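Local coordinates for proline iminopeptidase-related protein (Thermus thermophilus, PDB 2YYS), which is of unknown function but belongs to the peptidase S33 family of alpha/beta hydrolases and may act as a peptidase, at residues Phe104-Ala109 with Ala122-Pro127; Arg178-Trp183 with Leu257-Pro262; Leu221-Gly226 with Pro234-Val239; Pro246-Pro251 with Glu266-Glu271. One frame throughout, in Å; residues are numbered along the deposited sequence.

Contact 1. Residues Phe104-Ala109 with Ala122-Pro127; sequences FGAVVA and AILLAP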
loop_
_atom_site.group_PDB
_atom_site.type_symbol
_atom_site.label_atom_id
_atom_site.label_comp_id
_atom_site.label_asym_id
_atom_site.label_seq_id
_atom_site.Cartn_x
_atom_site.Cartn_y
_atom_site.Cartn_z
ATOM N N PHE A 104 -1.083 -3.928 0.203
ATOM C CA PHE A 104 -0.394 -4.659 -0.852
ATOM C C PHE A 104 0.712 -3.841 -1.507
ATOM O O PHE A 104 1.664 -4.399 -2.025
ATOM C CB PHE A 104 -1.381 -5.120 -1.930
ATOM C CG PHE A 104 -0.744 -5.934 -3.024
ATOM C CD1 PHE A 104 -0.057 -7.101 -2.728
ATOM C CD2 PHE A 104 -0.802 -5.514 -4.334
ATOM C CE1 PHE A 104 0.544 -7.842 -3.742
ATOM C CE2 PHE A 104 -0.214 -6.243 -5.344
ATOM C CZ PHE A 104 0.455 -7.402 -5.055
ATOM N N GLY A 105 0.571 -2.519 -1.493
ATOM C CA GLY A 105 1.631 -1.633 -1.925
ATOM C C GLY A 105 2.991 -2.007 -1.358
ATOM O O GLY A 105 4.010 -1.769 -2.002
ATOM N N ALA A 106 3.007 -2.560 -0.144
ATOM C CA ALA A 106 4.252 -2.972 0.502
ATOM C C ALA A 106 5.059 -3.965 -0.320
ATOM O O ALA A 106 6.264 -3.841 -0.385
ATOM C CB ALA A 106 3.990 -3.552 1.874
ATOM N N VAL A 107 4.407 -4.970 -0.904
ATOM C CA VAL A 107 5.124 -5.951 -1.726
ATOM C C VAL A 107 5.775 -5.261 -2.908
ATOM O O VAL A 107 6.914 -5.578 -3.272
ATOM C CB VAL A 107 4.211 -7.096 -2.238
ATOM C CG1 VAL A 107 4.957 -8.011 -3.218
ATOM C CG2 VAL A 107 3.725 -7.923 -1.083
ATOM N N VAL A 108 5.053 -4.320 -3.511
ATOM C CA VAL A 108 5.587 -3.595 -4.643
ATOM C C VAL A 108 6.784 -2.762 -4.183
ATOM O O VAL A 108 7.812 -2.765 -4.833
ATOM C CB VAL A 108 4.529 -2.692 -5.330
ATOM C CG1 VAL A 108 5.136 -1.966 -6.516
ATOM C CG2 VAL A 108 3.315 -3.524 -5.779
ATOM N N ALA A 109 6.652 -2.067 -3.059
ATOM C CA ALA A 109 7.736 -1.233 -2.529
ATOM C C ALA A 109 9.000 -2.040 -2.196
ATOM O O ALA A 109 10.102 -1.624 -2.507
ATOM C CB ALA A 109 7.270 -0.496 -1.295
ATOM N N ALA A 122 11.876 3.500 2.493
ATOM C CA ALA A 122 10.430 3.335 2.447
ATOM C C ALA A 122 9.776 3.391 3.809
ATOM O O ALA A 122 10.387 3.064 4.826
ATOM C CB ALA A 122 10.049 2.028 1.734
ATOM N N ILE A 123 8.531 3.842 3.807
ATOM C CA ILE A 123 7.644 3.717 4.939
ATOM C C ILE A 123 6.513 2.808 4.476
ATOM O O ILE A 123 5.815 3.112 3.497
ATOM C CB ILE A 123 7.124 5.103 5.393
ATOM C CG1 ILE A 123 8.306 5.979 5.813
ATOM C CG2 ILE A 123 6.151 4.944 6.547
ATOM C CD1 ILE A 123 7.968 7.447 6.119
ATOM N N LEU A 124 6.384 1.674 5.156
ATOM C CA LEU A 124 5.334 0.701 4.907
ATOM C C LEU A 124 4.203 0.884 5.918
ATOM O O LEU A 124 4.367 0.637 7.119
ATOM C CB LEU A 124 5.900 -0.714 5.009
ATOM C CG LEU A 124 7.236 -0.990 4.305
ATOM C CD1 LEU A 124 7.679 -2.456 4.510
ATOM C CD2 LEU A 124 7.142 -0.680 2.832
ATOM N N LEU A 125 3.058 1.337 5.425
ATOM C CA LEU A 125 1.868 1.480 6.241
ATOM C C LEU A 125 1.016 0.242 6.088
ATOM O O LEU A 125 0.624 -0.112 4.975
ATOM C CB LEU A 125 1.071 2.707 5.809
ATOM C CG LEU A 125 1.856 4.008 5.645
ATOM C CD1 LEU A 125 0.958 5.083 5.058
ATOM C CD2 LEU A 125 2.435 4.470 6.956
ATOM N N ALA A 126 0.696 -0.403 7.202
ATOM C CA ALA A 126 -0.208 -1.544 7.178
ATOM C C ALA A 126 0.178 -2.545 6.086
ATOM O O ALA A 126 -0.633 -2.905 5.238
ATOM C CB ALA A 126 -1.616 -1.055 6.959
ATOM N N PRO A 127 1.411 -3.017 6.112
ATOM C CA PRO A 127 1.898 -3.874 5.029
ATOM C C PRO A 127 1.139 -5.196 4.953
ATOM O O PRO A 127 0.794 -5.780 5.994
ATOM C CB PRO A 127 3.357 -4.111 5.409
ATOM C CG PRO A 127 3.346 -3.992 6.930
ATOM C CD PRO A 127 2.411 -2.844 7.179
#

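Contact 2. Residues Arg178-Trp183 with Leu257-Pro262; sequences RMAYEW and LWIDAP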
loop_
_atom_site.group_PDB
_atom_site.type_symbol
_atom_site.label_atom_id
_atom_site.label_comp_id
_atom_site.label_asym_id
_atom_site.label_seq_id
_atom_site.Cartn_x
_atom_site.Cartn_y
_atom_site.Cartn_z
ATOM N N ARG A 178 -15.103 3.767 9.747
ATOM C CA ARG A 178 -15.594 3.192 8.503
ATOM C C ARG A 178 -16.429 4.202 7.708
ATOM O O ARG A 178 -16.241 4.344 6.506
ATOM C CB ARG A 178 -16.443 1.949 8.758
ATOM C CG ARG A 178 -16.940 1.290 7.479
ATOM C CD ARG A 178 -17.675 -0.025 7.691
ATOM N NE ARG A 178 -18.785 0.102 8.629
ATOM C CZ ARG A 178 -19.958 0.664 8.363
ATOM N NH1 ARG A 178 -20.233 1.161 7.159
ATOM N NH2 ARG A 178 -20.873 0.725 9.315
ATOM N N MET A 179 -17.349 4.886 8.389
ATOM C CA MET A 179 -18.256 5.835 7.727
ATOM C C MET A 179 -17.496 7.048 7.206
ATOM O O MET A 179 -17.798 7.561 6.128
ATOM C CB MET A 179 -19.382 6.274 8.677
ATOM C CG MET A 179 -20.635 5.398 8.541
ATOM S SD MET A 179 -21.648 5.440 10.048
ATOM C CE MET A 179 -23.063 6.484 9.508
ATOM N N ALA A 180 -16.494 7.483 7.947
ATOM C CA ALA A 180 -15.611 8.536 7.461
ATOM C C ALA A 180 -14.865 8.087 6.186
ATOM O O ALA A 180 -14.734 8.862 5.221
ATOM C CB ALA A 180 -14.639 8.957 8.538
ATOM N N TYR A 181 -14.425 6.829 6.166
ATOM C CA TYR A 181 -13.730 6.303 5.004
ATOM C C TYR A 181 -14.681 6.243 3.807
ATOM O O TYR A 181 -14.343 6.687 2.713
ATOM C CB TYR A 181 -13.113 4.931 5.267
ATOM C CG TYR A 181 -12.679 4.297 3.992
ATOM C CD1 TYR A 181 -11.441 4.603 3.445
ATOM C CD2 TYR A 181 -13.528 3.437 3.288
ATOM C CE1 TYR A 181 -11.040 4.060 2.260
ATOM C CE2 TYR A 181 -13.133 2.890 2.077
ATOM C CZ TYR A 181 -11.881 3.214 1.572
ATOM O OH TYR A 181 -11.449 2.697 0.380
ATOM N N GLU A 182 -15.870 5.699 4.022
ATOM C CA GLU A 182 -16.795 5.454 2.924
ATOM C C GLU A 182 -17.281 6.765 2.306
ATOM O O GLU A 182 -17.382 6.877 1.088
ATOM C CB GLU A 182 -17.958 4.588 3.385
ATOM C CG GLU A 182 -17.560 3.134 3.589
ATOM C CD GLU A 182 -18.728 2.243 3.986
ATOM O OE1 GLU A 182 -19.897 2.634 3.749
ATOM O OE2 GLU A 182 -18.474 1.142 4.523
ATOM N N TRP A 183 -17.513 7.772 3.141
ATOM C CA TRP A 183 -17.962 9.065 2.661
ATOM C C TRP A 183 -16.872 9.724 1.809
ATOM O O TRP A 183 -17.150 10.283 0.766
ATOM C CB TRP A 183 -18.363 9.972 3.821
ATOM C CG TRP A 183 -19.146 11.153 3.368
ATOM C CD1 TRP A 183 -18.662 12.394 3.052
ATOM C CD2 TRP A 183 -20.562 11.210 3.152
ATOM N NE1 TRP A 183 -19.691 13.219 2.668
ATOM C CE2 TRP A 183 -20.869 12.517 2.715
ATOM C CE3 TRP A 183 -21.609 10.281 3.281
ATOM C CZ2 TRP A 183 -22.175 12.925 2.406
ATOM C CZ3 TRP A 183 -22.909 10.684 2.974
ATOM C CH2 TRP A 183 -23.179 11.997 2.543
ATOM N N LEU A 257 -5.185 3.940 9.354
ATOM C CA LEU A 257 -4.796 4.235 10.715
ATOM C C LEU A 257 -4.760 5.736 11.021
ATOM O O LEU A 257 -4.960 6.134 12.174
ATOM C CB LEU A 257 -3.512 3.474 11.089
ATOM C CG LEU A 257 -2.177 3.794 10.427
ATOM C CD1 LEU A 257 -1.050 3.073 11.131
ATOM C CD2 LEU A 257 -2.170 3.383 8.957
ATOM N N TRP A 258 -4.571 6.561 9.991
ATOM C CA TRP A 258 -4.551 8.010 10.147
ATOM C C TRP A 258 -5.960 8.587 10.398
ATOM O O TRP A 258 -6.093 9.668 10.950
ATOM C CB TRP A 258 -3.895 8.681 8.919
ATOM C CG TRP A 258 -4.512 8.273 7.626
ATOM C CD1 TRP A 258 -5.586 8.852 7.022
ATOM C CD2 TRP A 258 -4.122 7.177 6.787
ATOM N NE1 TRP A 258 -5.888 8.183 5.859
ATOM C CE2 TRP A 258 -4.999 7.157 5.687
ATOM C CE3 TRP A 258 -3.108 6.216 6.844
ATOM C CZ2 TRP A 258 -4.906 6.203 4.668
ATOM C CZ3 TRP A 258 -3.019 5.262 5.834
ATOM C CH2 TRP A 258 -3.909 5.266 4.761
ATOM N N ILE A 259 -6.996 7.871 9.967
ATOM C CA ILE A 259 -8.381 8.233 10.246
ATOM C C ILE A 259 -8.774 7.889 11.692
ATOM O O ILE A 259 -9.397 8.692 12.381
ATOM C CB ILE A 259 -9.320 7.497 9.268
ATOM C CG1 ILE A 259 -9.114 8.005 7.836
ATOM C CG2 ILE A 259 -10.787 7.652 9.688
ATOM C CD1 ILE A 259 -10.020 7.314 6.811
ATOM N N ASP A 260 -8.427 6.677 12.121
ATOM C CA ASP A 260 -8.779 6.185 13.446
ATOM C C ASP A 260 -7.996 6.895 14.545
ATOM O O ASP A 260 -8.512 7.088 15.631
ATOM C CB ASP A 260 -8.514 4.679 13.551
ATOM C CG ASP A 260 -9.458 3.851 12.721
ATOM O OD1 ASP A 260 -10.676 4.152 12.692
ATOM O OD2 ASP A 260 -9.070 2.853 12.064
ATOM N N ALA A 261 -6.753 7.285 14.266
ATOM C CA ALA A 261 -5.861 7.805 15.292
ATOM C C ALA A 261 -4.962 8.921 14.747
ATOM O O ALA A 261 -3.742 8.763 14.664
ATOM C CB ALA A 261 -5.032 6.674 15.871
ATOM N N PRO A 262 -5.568 10.061 14.415
ATOM C CA PRO A 262 -4.865 11.128 13.692
ATOM C C PRO A 262 -3.635 11.638 14.413
ATOM O O PRO A 262 -2.612 11.848 13.772
ATOM C CB PRO A 262 -5.902 12.261 13.563
ATOM C CG PRO A 262 -7.202 11.730 14.055
ATOM C CD PRO A 262 -6.964 10.410 14.732
#

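Contact 3. Residues Leu221-Gly226 with Pro234-Val239; sequences LYVLVG and PYAEEV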
loop_
_atom_site.group_PDB
_atom_site.type_symbol
_atom_site.label_atom_id
_atom_site.label_comp_id
_atom_site.label_asym_id
_atom_site.label_seq_id
_atom_site.Cartn_x
_atom_site.Cartn_y
_atom_site.Cartn_z
ATOM N N LEU A 221 14.006 2.014 6.592
ATOM C CA LEU A 221 12.725 1.365 6.381
ATOM C C LEU A 221 11.960 1.444 7.706
ATOM O O LEU A 221 12.532 1.187 8.767
ATOM C CB LEU A 221 12.981 -0.089 5.975
ATOM C CG LEU A 221 12.041 -0.874 5.064
ATOM C CD1 LEU A 221 11.709 -0.134 3.823
ATOM C CD2 LEU A 221 12.700 -2.189 4.678
ATOM N N TYR A 222 10.682 1.799 7.648
ATOM C CA TYR A 222 9.847 1.925 8.839
ATOM C C TYR A 222 8.519 1.229 8.587
ATOM O O TYR A 222 7.983 1.289 7.482
ATOM C CB TYR A 222 9.568 3.403 9.141
ATOM C CG TYR A 222 10.115 3.923 10.450
ATOM C CD1 TYR A 222 11.484 4.109 10.614
ATOM C CD2 TYR A 222 9.261 4.250 11.521
ATOM C CE1 TYR A 222 12.008 4.602 11.810
ATOM C CE2 TYR A 222 9.773 4.744 12.737
ATOM C CZ TYR A 222 11.157 4.918 12.873
ATOM O OH TYR A 222 11.710 5.408 14.050
ATOM N N VAL A 223 7.985 0.599 9.621
ATOM C CA VAL A 223 6.684 -0.024 9.566
ATOM C C VAL A 223 5.772 0.688 10.562
ATOM O O VAL A 223 6.108 0.823 11.734
ATOM C CB VAL A 223 6.748 -1.525 9.902
ATOM C CG1 VAL A 223 5.358 -2.123 9.925
ATOM C CG2 VAL A 223 7.640 -2.271 8.897
ATOM N N LEU A 224 4.635 1.154 10.061
ATOM C CA LEU A 224 3.576 1.761 10.864
ATOM C C LEU A 224 2.317 0.967 10.625
ATOM O O LEU A 224 1.941 0.738 9.478
ATOM C CB LEU A 224 3.297 3.199 10.423
ATOM C CG LEU A 224 4.076 4.356 11.025
ATOM C CD1 LEU A 224 5.542 4.219 10.763
ATOM C CD2 LEU A 224 3.558 5.673 10.444
ATOM N N VAL A 225 1.650 0.569 11.696
ATOM C CA VAL A 225 0.477 -0.280 11.574
ATOM C C VAL A 225 -0.485 -0.066 12.740
ATOM O O VAL A 225 -0.082 0.303 13.835
ATOM C CB VAL A 225 0.915 -1.765 11.471
ATOM C CG1 VAL A 225 1.563 -2.234 12.771
ATOM C CG2 VAL A 225 -0.246 -2.669 11.080
ATOM N N GLY A 226 -1.764 -0.310 12.501
ATOM C CA GLY A 226 -2.765 -0.173 13.546
ATOM C C GLY A 226 -2.850 -1.465 14.324
ATOM O O GLY A 226 -2.877 -2.538 13.743
ATOM N N PRO A 234 -1.310 -8.967 13.865
ATOM C CA PRO A 234 0.112 -8.830 14.216
ATOM C C PRO A 234 1.163 -9.342 13.221
ATOM O O PRO A 234 2.333 -9.327 13.596
ATOM C CB PRO A 234 0.217 -9.663 15.506
ATOM C CG PRO A 234 -0.810 -10.747 15.346
ATOM C CD PRO A 234 -1.899 -10.178 14.465
ATOM N N TYR A 235 0.800 -9.755 12.011
ATOM C CA TYR A 235 1.817 -10.256 11.085
ATOM C C TYR A 235 2.889 -9.214 10.753
ATOM O O TYR A 235 4.018 -9.577 10.443
ATOM C CB TYR A 235 1.197 -10.811 9.801
ATOM C CG TYR A 235 2.119 -11.803 9.153
ATOM C CD1 TYR A 235 2.133 -13.129 9.553
ATOM C CD2 TYR A 235 3.023 -11.401 8.174
ATOM C CE1 TYR A 235 3.012 -14.043 8.980
ATOM C CE2 TYR A 235 3.895 -12.286 7.603
ATOM C CZ TYR A 235 3.891 -13.609 7.999
ATOM O OH TYR A 235 4.780 -14.477 7.417
ATOM N N ALA A 236 2.544 -7.932 10.841
ATOM C CA ALA A 236 3.483 -6.855 10.571
ATOM C C ALA A 236 4.699 -6.898 11.503
ATOM O O ALA A 236 5.740 -6.362 11.159
ATOM C CB ALA A 236 2.783 -5.486 10.658
ATOM N N GLU A 237 4.568 -7.527 12.671
ATOM C CA GLU A 237 5.715 -7.765 13.552
ATOM C C GLU A 237 6.778 -8.630 12.866
ATOM O O GLU A 237 7.965 -8.371 13.021
ATOM C CB GLU A 237 5.308 -8.475 14.855
ATOM C CG GLU A 237 4.327 -7.716 15.736
ATOM C CD GLU A 237 4.989 -6.694 16.637
ATOM O OE1 GLU A 237 6.201 -6.424 16.450
ATOM O OE2 GLU A 237 4.285 -6.154 17.529
ATOM N N GLU A 238 6.341 -9.680 12.165
ATOM C CA GLU A 238 7.234 -10.531 11.366
ATOM C C GLU A 238 7.950 -9.717 10.290
ATOM O O GLU A 238 9.156 -9.870 10.093
ATOM C CB GLU A 238 6.478 -11.706 10.698
ATOM C CG GLU A 238 6.034 -12.836 11.625
ATOM C CD GLU A 238 7.193 -13.555 12.293
ATOM O OE1 GLU A 238 8.332 -13.513 11.775
ATOM O OE2 GLU A 238 6.975 -14.162 13.355
ATOM N N VAL A 239 7.206 -8.855 9.605
ATOM C CA VAL A 239 7.773 -8.009 8.558
ATOM C C VAL A 239 8.882 -7.152 9.124
ATOM O O VAL A 239 9.979 -7.088 8.571
ATOM C CB VAL A 239 6.704 -7.095 7.909
ATOM C CG1 VAL A 239 7.328 -6.106 6.953
ATOM C CG2 VAL A 239 5.678 -7.934 7.171
#

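Contact 4. Residues Pro246-Pro251 with Glu266-Glu271; sequences PIRVLP and EEAFKE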
loop_
_atom_site.group_PDB
_atom_site.type_symbol
_atom_site.label_atom_id
_atom_site.label_comp_id
_atom_site.label_asym_id
_atom_site.label_seq_id
_atom_site.Cartn_x
_atom_site.Cartn_y
_atom_site.Cartn_z
ATOM N N PRO A 246 12.333 -0.540 12.417
ATOM C CA PRO A 246 11.470 -0.107 13.513
ATOM C C PRO A 246 9.988 -0.247 13.135
ATOM O O PRO A 246 9.589 -0.061 11.976
ATOM C CB PRO A 246 11.864 1.353 13.721
ATOM C CG PRO A 246 13.260 1.453 13.151
ATOM C CD PRO A 246 13.303 0.495 12.018
ATOM N N ILE A 247 9.191 -0.627 14.120
ATOM C CA ILE A 247 7.753 -0.740 13.960
ATOM C C ILE A 247 7.082 0.117 15.021
ATOM O O ILE A 247 7.534 0.157 16.163
ATOM C CB ILE A 247 7.280 -2.214 14.054
ATOM C CG1 ILE A 247 5.778 -2.290 13.782
ATOM C CG2 ILE A 247 7.675 -2.875 15.420
ATOM C CD1 ILE A 247 5.263 -3.679 13.534
ATOM N N ARG A 248 6.026 0.819 14.618
ATOM C CA ARG A 248 5.162 1.556 15.528
ATOM C C ARG A 248 3.753 1.029 15.334
ATOM O O ARG A 248 3.228 1.038 14.222
ATOM C CB ARG A 248 5.195 3.055 15.229
ATOM C CG ARG A 248 6.574 3.708 15.368
ATOM C CD ARG A 248 7.118 3.717 16.790
ATOM N NE ARG A 248 8.500 4.209 16.847
ATOM C CZ ARG A 248 9.602 3.452 16.951
ATOM N NH1 ARG A 248 9.539 2.122 16.988
ATOM N NH2 ARG A 248 10.791 4.044 16.999
ATOM N N VAL A 249 3.165 0.562 16.428
ATOM C CA VAL A 249 1.826 -0.009 16.464
ATOM C C VAL A 249 0.906 0.992 17.178
ATOM O O VAL A 249 1.092 1.271 18.351
ATOM C CB VAL A 249 1.837 -1.361 17.214
ATOM C CG1 VAL A 249 0.489 -2.038 17.137
ATOM C CG2 VAL A 249 2.922 -2.287 16.637
ATOM N N LEU A 250 -0.068 1.545 16.463
ATOM C CA LEU A 250 -0.928 2.586 17.018
ATOM C C LEU A 250 -2.125 1.934 17.685
ATOM O O LEU A 250 -2.866 1.211 17.032
ATOM C CB LEU A 250 -1.414 3.553 15.929
ATOM C CG LEU A 250 -0.353 4.193 15.024
ATOM C CD1 LEU A 250 -0.937 5.347 14.216
ATOM C CD2 LEU A 250 0.845 4.662 15.823
ATOM N N PRO A 251 -2.326 2.193 18.978
ATOM C CA PRO A 251 -3.501 1.660 19.683
ATOM C C PRO A 251 -4.790 2.103 19.014
ATOM O O PRO A 251 -4.855 3.214 18.469
ATOM C CB PRO A 251 -3.417 2.284 21.091
ATOM C CG PRO A 251 -2.048 2.852 21.231
ATOM C CD PRO A 251 -1.464 3.017 19.851
ATOM N N GLU A 266 0.261 11.121 13.297
ATOM C CA GLU A 266 1.080 12.280 12.980
ATOM C C GLU A 266 2.445 12.136 13.633
ATOM O O GLU A 266 3.469 12.362 13.005
ATOM C CB GLU A 266 0.409 13.559 13.472
ATOM C CG GLU A 266 1.353 14.757 13.514
ATOM C CD GLU A 266 0.639 16.077 13.732
ATOM O OE1 GLU A 266 -0.399 16.100 14.407
ATOM O OE2 GLU A 266 1.134 17.099 13.236
ATOM N N GLU A 267 2.445 11.775 14.912
ATOM C CA GLU A 267 3.686 11.589 15.655
ATOM C C GLU A 267 4.547 10.468 15.037
ATOM O O GLU A 267 5.737 10.660 14.798
ATOM C CB GLU A 267 3.369 11.299 17.132
ATOM C CG GLU A 267 4.528 10.780 17.975
ATOM C CD GLU A 267 4.118 10.511 19.426
ATOM O OE1 GLU A 267 3.186 9.694 19.672
ATOM O OE2 GLU A 267 4.730 11.123 20.325
ATOM N N ALA A 268 3.946 9.312 14.773
ATOM C CA ALA A 268 4.697 8.175 14.240
ATOM C C ALA A 268 5.164 8.434 12.812
ATOM O O ALA A 268 6.272 8.072 12.449
ATOM C CB ALA A 268 3.870 6.906 14.303
ATOM N N PHE A 269 4.327 9.076 12.008
ATOM C CA PHE A 269 4.653 9.296 10.601
ATOM C C PHE A 269 5.780 10.318 10.469
ATOM O O PHE A 269 6.706 10.117 9.678
ATOM C CB PHE A 269 3.412 9.730 9.817
ATOM C CG PHE A 269 3.570 9.669 8.323
ATOM C CD1 PHE A 269 4.030 8.521 7.698
ATOM C CD2 PHE A 269 3.241 10.764 7.538
ATOM C CE1 PHE A 269 4.165 8.466 6.325
ATOM C CE2 PHE A 269 3.380 10.713 6.157
ATOM C CZ PHE A 269 3.835 9.560 5.553
ATOM N N LYS A 270 5.717 11.386 11.270
ATOM C CA LYS A 270 6.766 12.403 11.282
ATOM C C LYS A 270 8.100 11.818 11.723
ATOM O O LYS A 270 9.139 12.176 11.189
ATOM C CB LYS A 270 6.392 13.581 12.188
ATOM C CG LYS A 270 5.393 14.561 11.555
ATOM C CD LYS A 270 5.066 15.717 12.509
ATOM C CE LYS A 270 4.991 17.056 11.790
ATOM N NZ LYS A 270 4.501 18.135 12.709
ATOM N N GLU A 271 8.071 10.918 12.692
ATOM C CA GLU A 271 9.276 10.220 13.114
ATOM C C GLU A 271 9.822 9.371 11.949
ATOM O O GLU A 271 11.014 9.404 11.665
ATOM C CB GLU A 271 8.973 9.358 14.354
ATOM C CG GLU A 271 10.091 8.418 14.779
ATOM C CD GLU A 271 9.741 7.579 16.004
ATOM O OE1 GLU A 271 8.605 7.043 16.087
ATOM O OE2 GLU A 271 10.614 7.441 16.890
#

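Contact 1. Residues Phe104-Ala109 with Ala122-Pro127
Leu-124 reaches from its strand toward the alanine face of helix 105-115 and touches it with a single methyl group. Its CB and CG stay back from the helix. With CG anti to the carbonyl carbon (chi1 -45°), the branch is carried out over the helix, where CD2 does the touching. That methyl meets CB of Ala-109 at 4.1 Å, methyl to methyl, and lies 4.4 Å from CB of Ala-106. Ala-106 and Ala-109 stand one helical turn apart, and CD2 bears on both. A second, closer touch comes from just past the strand: CB of Pro-127 lies 3.6 Å from CB of Ala-106, with the proline CA next to it. Small residues on the helix therefore let the backbones come near, to 5.2 Å between CA of Ala-106 and CA of Pro-127. The touching surfaces are wholly apolar and buried. Helix 105-115 is the crossover of the beta-alpha-beta unit formed with strands 97-102 and 119-125. Another flank of it is covered by helix 78-91, with Leu-81 and Val-82 on Val-108, while Leu-124 is bonded through its backbone to Tyr-222 of the next strand.

Contact 2. Residues Arg178-Trp183 with Leu257-Pro262
Ile-259 points its branched side chain at helix 175-187 and meets it with two different arms. The short arm, CG2, anti to the backbone N, lies 4.2 Å from CB of Ala-180. The longer arm leaves with CG1 anti to the carbonyl carbon and runs out extended (chi2 -180°), placing its terminal CD1 4.2 Å from CB of Tyr-181. Two successive residues of one helix are thus touched by two branches of one side chain, and Tyr-181 is met at the root of its side chain. The tyrosine ring leads elsewhere: with CG anti to the backbone N, it is carried toward Tyr-256, whose ring it meets with the planes about 30° apart, and toward Val-41 of helix 40-46. On the same helix Arg-178 and Glu-182, one turn apart, form a salt bridge. NH1 donates to OE2 over 3.2 Å, keeping the acceptor in the guanidinium plane but arriving from above the carboxylate plane. Lys-164 of helix 163-171 shares that OE2. OD2 of Asp-260 accepts a hydrogen bond from the backbone N of Gly-254. Helix 175-187 belongs to the helical excursion between strands 119-125 and 221-226, whereas helix 257-260 belongs to the core, so the contact joins the two in the manner of the helical cap found in many alpha/beta hydrolases, S33 peptidases included.

Contact 3. Residues Leu221-Gly226 with Pro234-Val239
Ala-236 sits with its methyl group between two valines of strand 221-226. Both branches of Val-225 reach it, CG1 at 4.1 Å and CG2 at 4.2 Å from the alanine CB, so the forked end of the valine straddles the methyl. From two residues earlier, on the same face of the strand, CG1 of Val-223 approaches that CB to 4.3 Å. The other branch of Val-223 serves a second helix residue: CG2 lies 4.3 Å from CG1 of Val-239, one turn further along helix 236-243. In the next shell, Ile-247 of the neighbouring strand lies against both strand valines, Ser-232 touches Val-225, and Val-129 packs on Val-239. Tyr-235, just ahead of Ala-236, is held by hydrogen bonds of its OH with Thr-211 and Asn-130, while CB of Glu-238 lies over one ring face, 4.1 Å above the plane and offset toward the rim. Strand and helix are the first two members of a beta-alpha-beta unit completed by strand 247-250. Since only methyl groups meet across the interface, its fit probably rests on shape and burial, while Glu-237 and Glu-238 find their polar partners elsewhere, in Tyr-233 and Arg-242.

Contact 4. Residues Pro246-Pro251 with Glu266-Glu271
The carbonyl O of Ile-247 holds NH1 of Arg-248, the arginine that pairs with Glu-271 of helix 262-274, by accepting its hydrogen bond at 2.9 Å with the donor above the carbonyl plane. The arginine chain bends at chi2 (-66°), which turns its NE toward the carboxylate. NE then donates to OE1 of Glu-271 over 2.9 Å at an angle of 159°, reaching it from above the carboxylate plane, and a weak bond from NH2 to OE2 at 3.4 Å completes the salt bridge. Glu-271, extended beyond CG, crosses the arginine at about a right angle and puts OE1 at the guanidinium edge. A methionine here would probably leave the Glu-271 carboxylate without its charged mate and the Ile-247 carbonyl without this donor. Nearer the backbone, CB of Arg-248 rests 4.2 Å from CB of Ala-268. Strand 247-250 is the outermost strand at this end of the alpha/beta hydrolase sheet, and the helix runs back along it nearly antiparallel, at 167°, the axes 9.8 Å apart. Two residues on, Leu-250 points the same way, and its CD2 meets CB of Ala-268 at 4.1 Å, on the buried side of the helix.

How the contacts relate
Contacts 1, 3 and 4 are successive steps across one parallel stretch of the sheet, with centres about 10 Å apart from 1 to 3 and from 3 to 4. Probable backbone hydrogen bonds join them: Ala-126 N to Leu-224 O at 2.8 Å, and Arg-248 N to Val-223 O at 2.9 Å. Contact 2 stands about 19 Å, centre to centre, from contacts 1 and 3, yet touches both, through Trp-258 against Leu-125 and Leu-257 against Val-225. In relatives the nucleophile sits at the turn between strand 97-102 and helix 105-115; here a glycine takes that place, so no catalytic role can be assigned to it. Contact 1 begins just after it, and Trp-258 meets His-102 edge-to-face nearby.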